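Local coordinates for protein ectonucleotide pyrophosphatase/phosphodiesterase family member 5 (Mus musculus, PDB 5VEO) that probably hydrolyses phosphodiester or pyrophosphate bonds of nucleotides at a zinc-containing active site, with restricted activity on nucleotide substrates, at residues Val53-Ala58 with Trp291-Asn296; Asn61-Val66 with Glu72-Val77; Met95-Tyr98 with Phe102-Glu105; Pro108-Asn113 with Pro126-Lys131. The protein carries 1 engineered substitution. All blocks are in the same frame, centred on the assembly; numbering follows the deposited sequence.

Contact 1: residues Val53-Ala58 with Trp291-Asn296. Engineered in segment 53-58: A58 (natural residue Thr). With AMP (adenosine monophosphate), chain Q.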
# COMPACT_ATOMS: atom_id res chain seq x y z
N VAL A 53 5.18 2.68 -4.77
CA VAL A 53 5.01 2.29 -6.16
C VAL A 53 3.72 2.83 -6.74
O VAL A 53 2.70 3.05 -6.06
CB VAL A 53 5.08 0.76 -6.39
CG1 VAL A 53 6.42 0.21 -5.94
CG2 VAL A 53 3.94 0.02 -5.77
N PHE A 54 3.76 3.01 -8.06
CA PHE A 54 2.61 3.41 -8.85
C PHE A 54 1.78 2.20 -9.22
O PHE A 54 2.36 1.16 -9.58
CB PHE A 54 3.12 4.10 -10.12
CG PHE A 54 2.06 4.78 -10.93
CD1 PHE A 54 1.57 6.03 -10.58
CD2 PHE A 54 1.60 4.19 -12.10
CE1 PHE A 54 0.62 6.67 -11.37
CE2 PHE A 54 0.66 4.84 -12.89
CZ PHE A 54 0.17 6.06 -12.52
N ILE A 55 0.45 2.27 -9.16
CA ILE A 55 -0.32 3.38 -8.62
C ILE A 55 -0.31 3.35 -7.10
O ILE A 55 -0.21 2.30 -6.47
CB ILE A 55 -1.78 3.37 -9.16
CG1 ILE A 55 -2.57 2.18 -8.62
CG2 ILE A 55 -1.77 3.39 -10.67
CD1 ILE A 55 -4.03 2.18 -9.06
N THR A 56 -0.44 4.53 -6.49
CA THR A 56 -0.21 4.68 -5.06
C THR A 56 -1.50 4.42 -4.27
O THR A 56 -2.04 5.29 -3.55
CB THR A 56 0.40 6.05 -4.75
OG1 THR A 56 -0.40 7.11 -5.30
CG2 THR A 56 1.82 6.17 -5.30
N LYS A 57 -1.98 3.17 -4.41
CA LYS A 57 -3.15 2.63 -3.73
C LYS A 57 -2.76 1.43 -2.87
O LYS A 57 -1.64 0.90 -2.95
CB LYS A 57 -4.25 2.23 -4.74
CG LYS A 57 -4.72 3.36 -5.65
CD LYS A 57 -5.95 3.97 -5.18
CE LYS A 57 -6.64 4.92 -6.12
NZ LYS A 57 -7.53 5.77 -5.23
N ALA A 58 -3.70 0.95 -2.05
CA ALA A 58 -3.40 -0.08 -1.05
C ALA A 58 -2.92 -1.39 -1.65
O ALA A 58 -1.93 -1.97 -1.19
CB ALA A 58 -4.63 -0.33 -0.18
N TRP A 291 7.47 4.39 -13.84
CA TRP A 291 6.39 3.83 -13.03
C TRP A 291 6.38 2.31 -13.01
O TRP A 291 5.70 1.73 -12.15
CB TRP A 291 5.03 4.33 -13.53
CG TRP A 291 4.72 5.74 -13.17
CD1 TRP A 291 5.24 6.47 -12.13
CD2 TRP A 291 3.79 6.60 -13.84
NE1 TRP A 291 4.70 7.72 -12.11
CE2 TRP A 291 3.80 7.83 -13.14
CE3 TRP A 291 2.95 6.46 -14.94
CZ2 TRP A 291 3.02 8.92 -13.54
CZ3 TRP A 291 2.18 7.53 -15.33
CH2 TRP A 291 2.20 8.74 -14.62
N HIS A 292 7.10 1.65 -13.92
CA HIS A 292 7.19 0.19 -13.94
C HIS A 292 5.80 -0.41 -13.85
O HIS A 292 5.47 -1.24 -12.99
CB HIS A 292 8.09 -0.30 -12.82
CG HIS A 292 9.43 0.35 -12.85
ND1 HIS A 292 10.29 0.22 -13.92
CD2 HIS A 292 10.03 1.20 -11.99
CE1 HIS A 292 11.38 0.94 -13.70
NE2 HIS A 292 11.25 1.54 -12.53
N TYR A 293 4.95 0.06 -14.75
CA TYR A 293 3.54 -0.24 -14.65
C TYR A 293 3.01 -0.96 -15.88
O TYR A 293 2.13 -1.81 -15.72
CB TYR A 293 2.77 1.07 -14.37
CG TYR A 293 1.39 0.86 -13.86
CD1 TYR A 293 0.28 1.20 -14.63
CD2 TYR A 293 1.17 0.30 -12.61
CE1 TYR A 293 -0.99 1.00 -14.16
CE2 TYR A 293 -0.10 0.10 -12.12
CZ TYR A 293 -1.19 0.42 -12.92
OH TYR A 293 -2.47 0.25 -12.47
N LYS A 294 3.64 -0.82 -17.03
CA LYS A 294 3.01 -1.12 -18.32
C LYS A 294 3.14 -2.57 -18.79
O LYS A 294 2.33 -2.99 -19.62
CB LYS A 294 3.60 -0.17 -19.38
CG LYS A 294 4.90 -0.60 -19.97
CD LYS A 294 5.25 0.29 -21.17
CE LYS A 294 6.13 1.39 -20.72
NZ LYS A 294 6.50 2.33 -21.80
N HIS A 295 4.11 -3.34 -18.30
CA HIS A 295 4.38 -4.67 -18.85
C HIS A 295 3.53 -5.73 -18.16
O HIS A 295 4.03 -6.65 -17.52
CB HIS A 295 5.86 -5.00 -18.75
CG HIS A 295 6.74 -4.07 -19.53
ND1 HIS A 295 6.67 -3.96 -20.90
CD2 HIS A 295 7.69 -3.20 -19.13
CE1 HIS A 295 7.56 -3.07 -21.31
NE2 HIS A 295 8.19 -2.59 -20.26
N ASN A 296 2.21 -5.59 -18.31
CA ASN A 296 1.28 -6.52 -17.69
C ASN A 296 -0.05 -6.40 -18.41
O ASN A 296 -0.50 -5.29 -18.70
CB ASN A 296 1.11 -6.22 -16.20
CG ASN A 296 0.45 -7.36 -15.46
OD1 ASN A 296 -0.76 -7.59 -15.58
ND2 ASN A 296 1.24 -8.09 -14.67
P AMP Q . -6.88 2.35 -0.30
O1P AMP Q . -6.34 2.08 -1.67
O2P AMP Q . -7.87 3.52 -0.30
O3P AMP Q . -5.79 2.57 0.74
O5' AMP Q . -7.70 1.07 0.18
C5' AMP Q . -7.86 0.84 1.59
C4' AMP Q . -9.18 0.23 1.96
O4' AMP Q . -9.16 -1.15 1.60
C3' AMP Q . -9.47 0.25 3.46
O3' AMP Q . -10.46 1.21 3.76
C2' AMP Q . -9.97 -1.16 3.79
O2' AMP Q . -11.19 -1.21 4.49
C1' AMP Q . -10.07 -1.82 2.43
N9 AMP Q . -9.73 -3.22 2.46
C8 AMP Q . -8.53 -3.77 2.75
N7 AMP Q . -8.61 -5.12 2.64
C5 AMP Q . -9.89 -5.40 2.26
C6 AMP Q . -10.67 -6.61 1.95
N6 AMP Q . -10.09 -7.82 2.03
N1 AMP Q . -11.96 -6.48 1.59
C2 AMP Q . -12.57 -5.28 1.50
N3 AMP Q . -11.93 -4.13 1.75
C4 AMP Q . -10.62 -4.15 2.15
O HOH W 1 4.70 -0.33 -10.18
O HOH W 2 6.25 2.28 -9.37
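F54 meets W291 and Y293 in a buried aromatic cluster that joins the loop leading from strand 45-51 into helix 58-67 to the loop between strands 279-283 and 302-306. The F54 ring lies face to face on the five-membered ring of W291, with centroids 3.8 Å apart and planes only 8° from parallel; the closest atoms are F54 CE2 and W291 CE3 at 3.5 Å. With CG anti to the backbone N (chi1 -170°), F54 also turns its edge onto the face of Y293, the two planes standing at 79°. I55 lies on the other side of the F54 ring from the indole, and its CG2 reaches Y293 OH at 3.7 Å, while that hydroxyl is hydrogen-bonded to V77 O. Both segments lie in the type I phosphodiesterase/nucleotide pyrophosphatase region, of the alkaline phosphatase clan, and 53-58 runs on to the nucleotide site: the backbone N of A58, an engineered replacement of threonine at the N-terminus of helix 58-67, donates a 2.9 Å hydrogen bond to AMP O1P. Were W291 replaced by a serine, one face of F54 would probably lose its stacking partner and the ring would be freer to shift. Beside the rings, a water accepts from F54 N and donates to W291 O, both at 2.9 Å, bridging the two backbones.

Contact 2: residues Asn61-Val66 with Glu72-Val77. With NAG (2-acetamido-2-deoxy-beta-D-glucopyranose), chain H.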
# COMPACT_ATOMS: atom_id res chain seq x y z
N ASN A 61 0.56 -1.45 -3.31
CA ASN A 61 1.68 -1.11 -2.43
C ASN A 61 1.90 -2.11 -1.31
O ASN A 61 3.05 -2.40 -0.98
CB ASN A 61 1.50 0.31 -1.92
CG ASN A 61 2.09 1.27 -2.89
OD1 ASN A 61 3.30 1.50 -2.87
ND2 ASN A 61 1.28 1.72 -3.85
N HIS A 62 0.83 -2.70 -0.76
CA HIS A 62 1.05 -3.72 0.25
C HIS A 62 1.66 -4.97 -0.38
O HIS A 62 2.52 -5.61 0.23
CB HIS A 62 -0.25 -4.06 0.98
CG HIS A 62 -0.71 -3.02 1.97
ND1 HIS A 62 -1.58 -2.02 1.62
CD2 HIS A 62 -0.44 -2.84 3.29
CE1 HIS A 62 -1.84 -1.26 2.68
NE2 HIS A 62 -1.16 -1.74 3.71
N TYR A 63 1.27 -5.31 -1.62
CA TYR A 63 1.87 -6.50 -2.21
C TYR A 63 3.34 -6.25 -2.57
O TYR A 63 4.17 -7.16 -2.45
CB TYR A 63 1.08 -6.97 -3.43
CG TYR A 63 1.16 -8.49 -3.69
CD1 TYR A 63 1.09 -9.41 -2.64
CD2 TYR A 63 1.23 -8.99 -4.99
CE1 TYR A 63 1.13 -10.77 -2.88
CE2 TYR A 63 1.27 -10.36 -5.23
CZ TYR A 63 1.22 -11.24 -4.17
OH TYR A 63 1.23 -12.62 -4.36
N THR A 64 3.69 -5.01 -2.94
CA THR A 64 5.10 -4.67 -3.12
C THR A 64 5.89 -4.89 -1.82
O THR A 64 7.02 -5.38 -1.85
CB THR A 64 5.24 -3.23 -3.61
OG1 THR A 64 4.84 -3.19 -4.98
CG2 THR A 64 6.68 -2.72 -3.49
N LEU A 65 5.31 -4.53 -0.68
CA LEU A 65 6.05 -4.66 0.56
C LEU A 65 6.41 -6.11 0.85
O LEU A 65 7.43 -6.36 1.50
CB LEU A 65 5.24 -4.08 1.72
CG LEU A 65 5.03 -2.56 1.71
CD1 LEU A 65 4.31 -2.10 2.97
CD2 LEU A 65 6.33 -1.78 1.53
N VAL A 66 5.60 -7.06 0.40
CA VAL A 66 5.81 -8.47 0.73
C VAL A 66 6.35 -9.27 -0.46
O VAL A 66 6.53 -10.50 -0.34
CB VAL A 66 4.54 -9.12 1.31
CG1 VAL A 66 4.14 -8.41 2.59
CG2 VAL A 66 3.37 -9.15 0.32
N GLU A 72 3.91 -4.03 -12.21
CA GLU A 72 3.81 -4.76 -13.47
C GLU A 72 4.32 -6.19 -13.33
O GLU A 72 3.92 -7.05 -14.12
CB GLU A 72 4.56 -4.03 -14.59
CG GLU A 72 6.09 -4.06 -14.47
CD GLU A 72 6.80 -3.19 -15.50
OE1 GLU A 72 8.05 -3.11 -15.44
OE2 GLU A 72 6.13 -2.60 -16.37
N ASN A 73 5.18 -6.46 -12.34
CA ASN A 73 5.71 -7.79 -12.08
C ASN A 73 4.85 -8.59 -11.11
O ASN A 73 4.62 -9.77 -11.36
CB ASN A 73 7.14 -7.68 -11.55
CG ASN A 73 8.04 -6.91 -12.48
OD1 ASN A 73 8.51 -5.83 -12.15
ND2 ASN A 73 8.23 -7.43 -13.67
N HIS A 74 4.38 -8.01 -10.00
CA HIS A 74 3.60 -8.86 -9.11
C HIS A 74 2.13 -8.97 -9.50
O HIS A 74 1.45 -9.86 -8.99
CB HIS A 74 3.77 -8.44 -7.64
CG HIS A 74 3.28 -7.08 -7.29
ND1 HIS A 74 2.00 -6.62 -7.59
CD2 HIS A 74 3.87 -6.09 -6.58
CE1 HIS A 74 1.85 -5.41 -7.10
NE2 HIS A 74 2.97 -5.06 -6.48
N GLY A 75 1.64 -8.12 -10.41
CA GLY A 75 0.35 -8.29 -11.03
C GLY A 75 -0.83 -7.68 -10.30
O GLY A 75 -1.94 -7.68 -10.85
N ILE A 76 -0.63 -7.15 -9.10
CA ILE A 76 -1.71 -6.43 -8.39
C ILE A 76 -1.52 -4.97 -8.76
O ILE A 76 -0.88 -4.18 -8.05
CB ILE A 76 -1.67 -6.68 -6.88
CG1 ILE A 76 -1.83 -8.18 -6.54
CG2 ILE A 76 -2.76 -5.88 -6.18
CD1 ILE A 76 -3.20 -8.76 -6.85
N VAL A 77 -2.05 -4.60 -9.93
CA VAL A 77 -1.75 -3.28 -10.49
C VAL A 77 -2.70 -2.19 -10.00
O VAL A 77 -2.39 -1.01 -10.17
CB VAL A 77 -1.75 -3.30 -12.04
CG1 VAL A 77 -0.81 -4.38 -12.56
CG2 VAL A 77 -3.13 -3.50 -12.62
C1 NAG H . 11.96 -6.31 -11.38
C2 NAG H . 12.57 -5.97 -12.72
C3 NAG H . 12.10 -6.98 -13.77
C4 NAG H . 12.34 -8.41 -13.30
C5 NAG H . 11.80 -8.62 -11.89
C6 NAG H . 12.20 -9.96 -11.31
C7 NAG H . 13.14 -3.66 -13.29
C8 NAG H . 12.62 -2.34 -13.78
N2 NAG H . 12.23 -4.62 -13.14
O3 NAG H . 12.81 -6.73 -14.97
O4 NAG H . 11.67 -9.30 -14.19
O5 NAG H . 12.34 -7.63 -11.01
O6 NAG H . 13.58 -10.21 -11.51
O7 NAG H . 14.33 -3.84 -13.05
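H74 and Y63, which lose the most surface to this contact, pack ring against ring between helix 58-67 and the end of the short helix 71-74. Y63 turns its edge to the face of the imidazole, with centroids 5.2 Å apart and planes at 73°. Its CB adds a CH-pi contact, standing 4.1 Å from the centroid of the H74 ring and almost on the ring normal. The CD2 corner of the tyrosine is shared, lying 3.6 Å from H74 ND1 and 3.5 Å from I76 CG1, so that I76 adds an aliphatic contact to the same phenol ring. The Y63 hydroxyl reaches beyond the contact to the backbone O of W103.

H74 takes a chi1 of 63°, which places CG between its own backbone N and carbonyl carbon and lets both ring nitrogens find partners close to the ring plane. NE2 donates to T64 OG1 at 3.0 Å, and ND1 accepts from the backbone N of I76 at 3.1 Å, with an N-H...acceptor angle of 158°. Between these residues, G75 leaves the helix with positive phi, a turn that brings the chain round to the imidazole. T64 OG1 is also hydrogen-bonded to L69 O, in the link between the helices.

One nitrogen giving a proton and the other receiving one is consistent with a neutral imidazole protonated at NE2, its rotation fixed by two in-plane bonds and one face covered by Y63: a buried packing of helix 58-67 against the end of helix 71-74 in which both imidazole nitrogens are paired.

Contact 3: residues Met95-Tyr98 with Phe102-Glu105; sequences MDIY and FWEE. With AMP (adenosine monophosphate), chain Q.
W103 reaches back to I97 with its indole nitrogen, closing a short turn within the loop that connects strand 88-91 to helix 109-115, a loop that forms part of the nucleotide pocket of this alkaline phosphatase-like (type I phosphodiesterase) fold. The tight part is one hydrogen bond: W103 NE1 donates to I97 O at 2.9 Å, with an N-H...acceptor angle of 161°. The carbonyl oxygen sits at the edge of the indole and close to its plane, and the donor approaches nearly along the C=O axis. Since the acceptor belongs to the main chain, the bond ties the tryptophan to the course of the loop whatever the side chain of I97 does. On the W103 side, Y63 meets the indole edge to face, while V130 packs against the same ring.

Apolar contact across the two segments is looser, I97 CD1 coming no nearer than 4.4 Å to W103 CZ2. The isoleucine is occupied elsewhere: CG1 lies between its backbone N and carbonyl carbon (chi1 68°) and sits over one face of the neighbouring Y98 ring, while CD1 goes on to the nucleotide. M95, I97 and Y98 thus border the adenine, and M95 and Y98, both partly exposed, touch it from the more open side of the contact. M95 CG lies 3.4 Å from AMP N1. Y98, whose hydroxyl is also hydrogen-bonded to D129, receives a weak bond from the exocyclic amine, with AMP N6 3.4 Å from Y98 OH.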
# COMPACT_ATOMS: atom_id res chain seq x y z
N MET A 95 -15.26 -6.39 -2.18
CA MET A 95 -14.60 -7.47 -1.46
C MET A 95 -14.28 -8.64 -2.40
O MET A 95 -14.19 -9.79 -1.97
CB MET A 95 -15.46 -7.93 -0.29
CG MET A 95 -14.66 -8.42 0.86
SD MET A 95 -15.47 -8.34 2.46
CE MET A 95 -14.11 -9.15 3.30
N ASP A 96 -14.08 -8.33 -3.68
CA ASP A 96 -13.91 -9.34 -4.73
C ASP A 96 -12.43 -9.45 -5.08
O ASP A 96 -11.99 -9.10 -6.19
CB ASP A 96 -14.76 -8.97 -5.94
CG ASP A 96 -14.73 -10.00 -7.04
OD1 ASP A 96 -14.38 -11.18 -6.78
OD2 ASP A 96 -15.04 -9.63 -8.20
N ILE A 97 -11.66 -9.94 -4.10
CA ILE A 97 -10.21 -10.02 -4.18
C ILE A 97 -9.69 -11.43 -3.99
O ILE A 97 -8.47 -11.62 -3.88
CB ILE A 97 -9.55 -9.10 -3.13
CG1 ILE A 97 -9.82 -9.65 -1.70
CG2 ILE A 97 -10.04 -7.70 -3.34
CD1 ILE A 97 -8.70 -9.46 -0.72
N TYR A 98 -10.56 -12.43 -3.90
CA TYR A 98 -10.16 -13.75 -3.43
C TYR A 98 -9.87 -14.73 -4.56
O TYR A 98 -9.58 -15.89 -4.28
CB TYR A 98 -11.22 -14.31 -2.46
CG TYR A 98 -11.24 -13.48 -1.21
CD1 TYR A 98 -10.29 -13.68 -0.21
CD2 TYR A 98 -12.13 -12.43 -1.06
CE1 TYR A 98 -10.26 -12.87 0.92
CE2 TYR A 98 -12.11 -11.63 0.06
CZ TYR A 98 -11.17 -11.84 1.04
OH TYR A 98 -11.15 -11.02 2.14
N PHE A 102 -5.31 -13.71 -9.41
CA PHE A 102 -4.86 -12.33 -9.42
C PHE A 102 -3.58 -12.11 -8.64
O PHE A 102 -2.92 -11.09 -8.84
CB PHE A 102 -5.96 -11.41 -8.89
CG PHE A 102 -6.93 -11.01 -9.96
CD1 PHE A 102 -6.60 -10.02 -10.87
CD2 PHE A 102 -8.14 -11.65 -10.08
CE1 PHE A 102 -7.48 -9.66 -11.87
CE2 PHE A 102 -9.02 -11.31 -11.09
CZ PHE A 102 -8.69 -10.32 -11.99
N TRP A 103 -3.22 -13.04 -7.76
CA TRP A 103 -2.08 -12.93 -6.85
C TRP A 103 -0.87 -13.75 -7.27
O TRP A 103 0.24 -13.53 -6.76
CB TRP A 103 -2.52 -13.37 -5.44
CG TRP A 103 -3.62 -12.53 -4.91
CD1 TRP A 103 -4.97 -12.69 -5.13
CD2 TRP A 103 -3.49 -11.38 -4.08
NE1 TRP A 103 -5.67 -11.70 -4.48
CE2 TRP A 103 -4.78 -10.87 -3.84
CE3 TRP A 103 -2.39 -10.72 -3.53
CZ2 TRP A 103 -5.00 -9.76 -3.04
CZ3 TRP A 103 -2.61 -9.61 -2.75
CH2 TRP A 103 -3.90 -9.13 -2.51
N GLU A 104 -1.05 -14.73 -8.15
CA GLU A 104 -0.06 -15.78 -8.31
C GLU A 104 1.03 -15.45 -9.33
O GLU A 104 1.85 -16.33 -9.64
CB GLU A 104 -0.79 -17.08 -8.65
CG GLU A 104 -1.48 -17.60 -7.39
CD GLU A 104 -2.37 -18.80 -7.61
OE1 GLU A 104 -2.89 -19.01 -8.74
OE2 GLU A 104 -2.54 -19.55 -6.63
N GLU A 105 1.11 -14.21 -9.83
CA GLU A 105 2.29 -13.83 -10.59
C GLU A 105 3.49 -13.58 -9.69
O GLU A 105 4.61 -13.41 -10.19
CB GLU A 105 1.98 -12.61 -11.46
CG GLU A 105 0.83 -12.93 -12.39
CD GLU A 105 0.38 -11.81 -13.29
OE1 GLU A 105 -0.53 -12.08 -14.11
OE2 GLU A 105 0.92 -10.70 -13.23
P AMP Q . -6.88 2.35 -0.30
O1P AMP Q . -6.34 2.08 -1.67
O2P AMP Q . -7.87 3.52 -0.30
O3P AMP Q . -5.79 2.57 0.74
O5' AMP Q . -7.70 1.07 0.18
C5' AMP Q . -7.86 0.84 1.59
C4' AMP Q . -9.18 0.23 1.96
O4' AMP Q . -9.16 -1.15 1.60
C3' AMP Q . -9.47 0.25 3.46
O3' AMP Q . -10.46 1.21 3.76
C2' AMP Q . -9.97 -1.16 3.79
O2' AMP Q . -11.19 -1.21 4.49
C1' AMP Q . -10.07 -1.82 2.43
N9 AMP Q . -9.73 -3.22 2.46
C8 AMP Q . -8.53 -3.77 2.75
N7 AMP Q . -8.61 -5.12 2.64
C5 AMP Q . -9.89 -5.40 2.26
C6 AMP Q . -10.67 -6.61 1.95
N6 AMP Q . -10.09 -7.82 2.03
N1 AMP Q . -11.96 -6.48 1.59
C2 AMP Q . -12.57 -5.28 1.50
N3 AMP Q . -11.93 -4.13 1.75
C4 AMP Q . -10.62 -4.15 2.15

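Contact 4: residues Pro108-Asn113 with Pro126-Lys131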
# COMPACT_ATOMS: atom_id res chain seq x y z
N PRO A 108 4.22 -14.00 -2.00
CA PRO A 108 4.48 -13.13 -0.84
C PRO A 108 5.39 -13.81 0.18
O PRO A 108 5.47 -15.04 0.28
CB PRO A 108 3.09 -12.88 -0.26
CG PRO A 108 2.31 -14.12 -0.65
CD PRO A 108 2.83 -14.48 -2.02
N ILE A 109 6.05 -12.96 0.97
CA ILE A 109 7.12 -13.42 1.85
C ILE A 109 6.63 -14.43 2.89
O ILE A 109 7.42 -15.25 3.36
CB ILE A 109 7.80 -12.20 2.50
CG1 ILE A 109 9.11 -12.67 3.15
CG2 ILE A 109 6.88 -11.51 3.49
CD1 ILE A 109 9.93 -11.54 3.71
N TRP A 110 5.37 -14.40 3.30
CA TRP A 110 4.96 -15.38 4.30
C TRP A 110 5.06 -16.81 3.77
O TRP A 110 5.36 -17.74 4.54
CB TRP A 110 3.55 -15.08 4.83
CG TRP A 110 2.45 -14.89 3.86
CD1 TRP A 110 1.69 -15.86 3.27
CD2 TRP A 110 1.90 -13.64 3.42
NE1 TRP A 110 0.71 -15.29 2.48
CE2 TRP A 110 0.83 -13.93 2.54
CE3 TRP A 110 2.22 -12.30 3.66
CZ2 TRP A 110 0.07 -12.94 1.93
CZ3 TRP A 110 1.47 -11.32 3.04
CH2 TRP A 110 0.42 -11.63 2.20
N ILE A 111 4.85 -17.01 2.47
CA ILE A 111 5.00 -18.35 1.89
C ILE A 111 6.46 -18.77 1.91
O ILE A 111 6.79 -19.89 2.31
CB ILE A 111 4.41 -18.39 0.48
CG1 ILE A 111 2.91 -18.16 0.57
CG2 ILE A 111 4.72 -19.72 -0.23
CD1 ILE A 111 2.19 -18.21 -0.75
N THR A 112 7.36 -17.87 1.50
CA THR A 112 8.79 -18.16 1.54
C THR A 112 9.26 -18.46 2.95
O THR A 112 10.00 -19.43 3.19
CB THR A 112 9.56 -16.98 0.94
OG1 THR A 112 9.13 -16.79 -0.41
CG2 THR A 112 11.06 -17.21 0.96
N ASN A 113 8.79 -17.67 3.92
CA ASN A 113 9.10 -17.89 5.32
C ASN A 113 8.66 -19.28 5.78
O ASN A 113 9.39 -19.96 6.51
CB ASN A 113 8.39 -16.82 6.14
CG ASN A 113 8.81 -16.80 7.58
OD1 ASN A 113 10.01 -16.78 7.91
ND2 ASN A 113 7.83 -16.74 8.47
N PRO A 126 -3.65 -6.79 3.74
CA PRO A 126 -4.18 -7.07 2.40
C PRO A 126 -3.61 -8.33 1.75
O PRO A 126 -2.40 -8.51 1.64
CB PRO A 126 -3.79 -5.81 1.62
CG PRO A 126 -3.89 -4.75 2.65
CD PRO A 126 -3.33 -5.36 3.90
N GLY A 127 -4.52 -9.20 1.29
CA GLY A 127 -4.14 -10.44 0.64
C GLY A 127 -3.79 -11.58 1.57
O GLY A 127 -3.64 -12.72 1.09
N ALA A 128 -3.63 -11.34 2.87
CA ALA A 128 -3.20 -12.40 3.77
C ALA A 128 -4.28 -13.45 3.99
O ALA A 128 -3.97 -14.58 4.42
CB ALA A 128 -2.74 -11.81 5.10
N ASP A 129 -5.55 -13.14 3.72
CA ASP A 129 -6.62 -14.11 3.84
C ASP A 129 -7.02 -14.68 2.48
O ASP A 129 -8.12 -15.23 2.33
CB ASP A 129 -7.82 -13.51 4.59
CG ASP A 129 -8.43 -12.29 3.90
OD1 ASP A 129 -7.68 -11.53 3.25
OD2 ASP A 129 -9.65 -12.08 4.05
N VAL A 130 -6.13 -14.58 1.50
CA VAL A 130 -6.32 -15.10 0.15
C VAL A 130 -5.45 -16.33 -0.01
O VAL A 130 -4.29 -16.33 0.40
CB VAL A 130 -5.96 -14.05 -0.91
CG1 VAL A 130 -6.10 -14.61 -2.34
CG2 VAL A 130 -6.81 -12.80 -0.77
N LYS A 131 -5.98 -17.37 -0.65
CA LYS A 131 -5.18 -18.55 -0.93
C LYS A 131 -4.26 -18.23 -2.11
O LYS A 131 -4.73 -17.86 -3.19
CB LYS A 131 -6.06 -19.76 -1.23
CG LYS A 131 -5.25 -21.00 -1.44
CD LYS A 131 -6.15 -22.19 -1.76
CE LYS A 131 -6.54 -22.93 -0.51
NZ LYS A 131 -7.31 -24.19 -0.77
O HOH W 3 -1.54 -16.46 1.20
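W110, in the first turn of helix 109-115, faces a type I beta turn running from G127 to V130, the nearest CA atoms of the two segments being those of W110 and A128 at 8.7 Å. The turn is closed by a 3.1 Å backbone bond from V130 N to G127 O. One side chain carries the contact: the six-membered end of the W110 indole meets the turn, with CZ2 3.8 Å from both A128 CA and G127 O. A128 CB stands over one face of the indole toward its rim, 4.3 Å from W110 CH2, and CB of P108 lies over the opposite face, so that the ring is held between a residue of its own segment and the turn. A chi1 of 52° places CG between the backbone N and the carbonyl carbon of W110 and directs the indole at the turn. The polar edge is joined through water: W110 NE1 donates to a water at 2.8 Å in the plane of the ring, and this water donates to V130 O at 2.9 Å. A leucine in place of W110 would probably leave that water without its donor and open a gap between P108 and A128. Helix 109-115 packs here against the loop after strand 120-123, whose P126 side chain comes within about 5 Å of the bound AMP, in keeping with the alkaline phosphatase-like alpha/beta fold, whose site is built from loops at the ends of the central strands.

All four contacts join buried residues, but contacts 1 and 2 lie deeper, their centres about 11 and 9 Å from the chain centre, than contacts 3 and 4, whose centres are each about 15 Å from it. Contact 1 holds the loop that leads into helix 58-67, and contact 2 holds the helix itself; H295 N and E72 OE2 link the two. Their chemistry differs: contact 1 is ring stacking with a bridging water, whereas contact 2 centres on a histidine bonded through both nitrogens. Contacts 3 and 4 each rest on one tryptophan, bonded directly to a carbonyl in contact 3 and through water in contact 4; W103 packs on G127 between them. Contacts 1 and 3 touch opposite ends of AMP, phosphate and adenine.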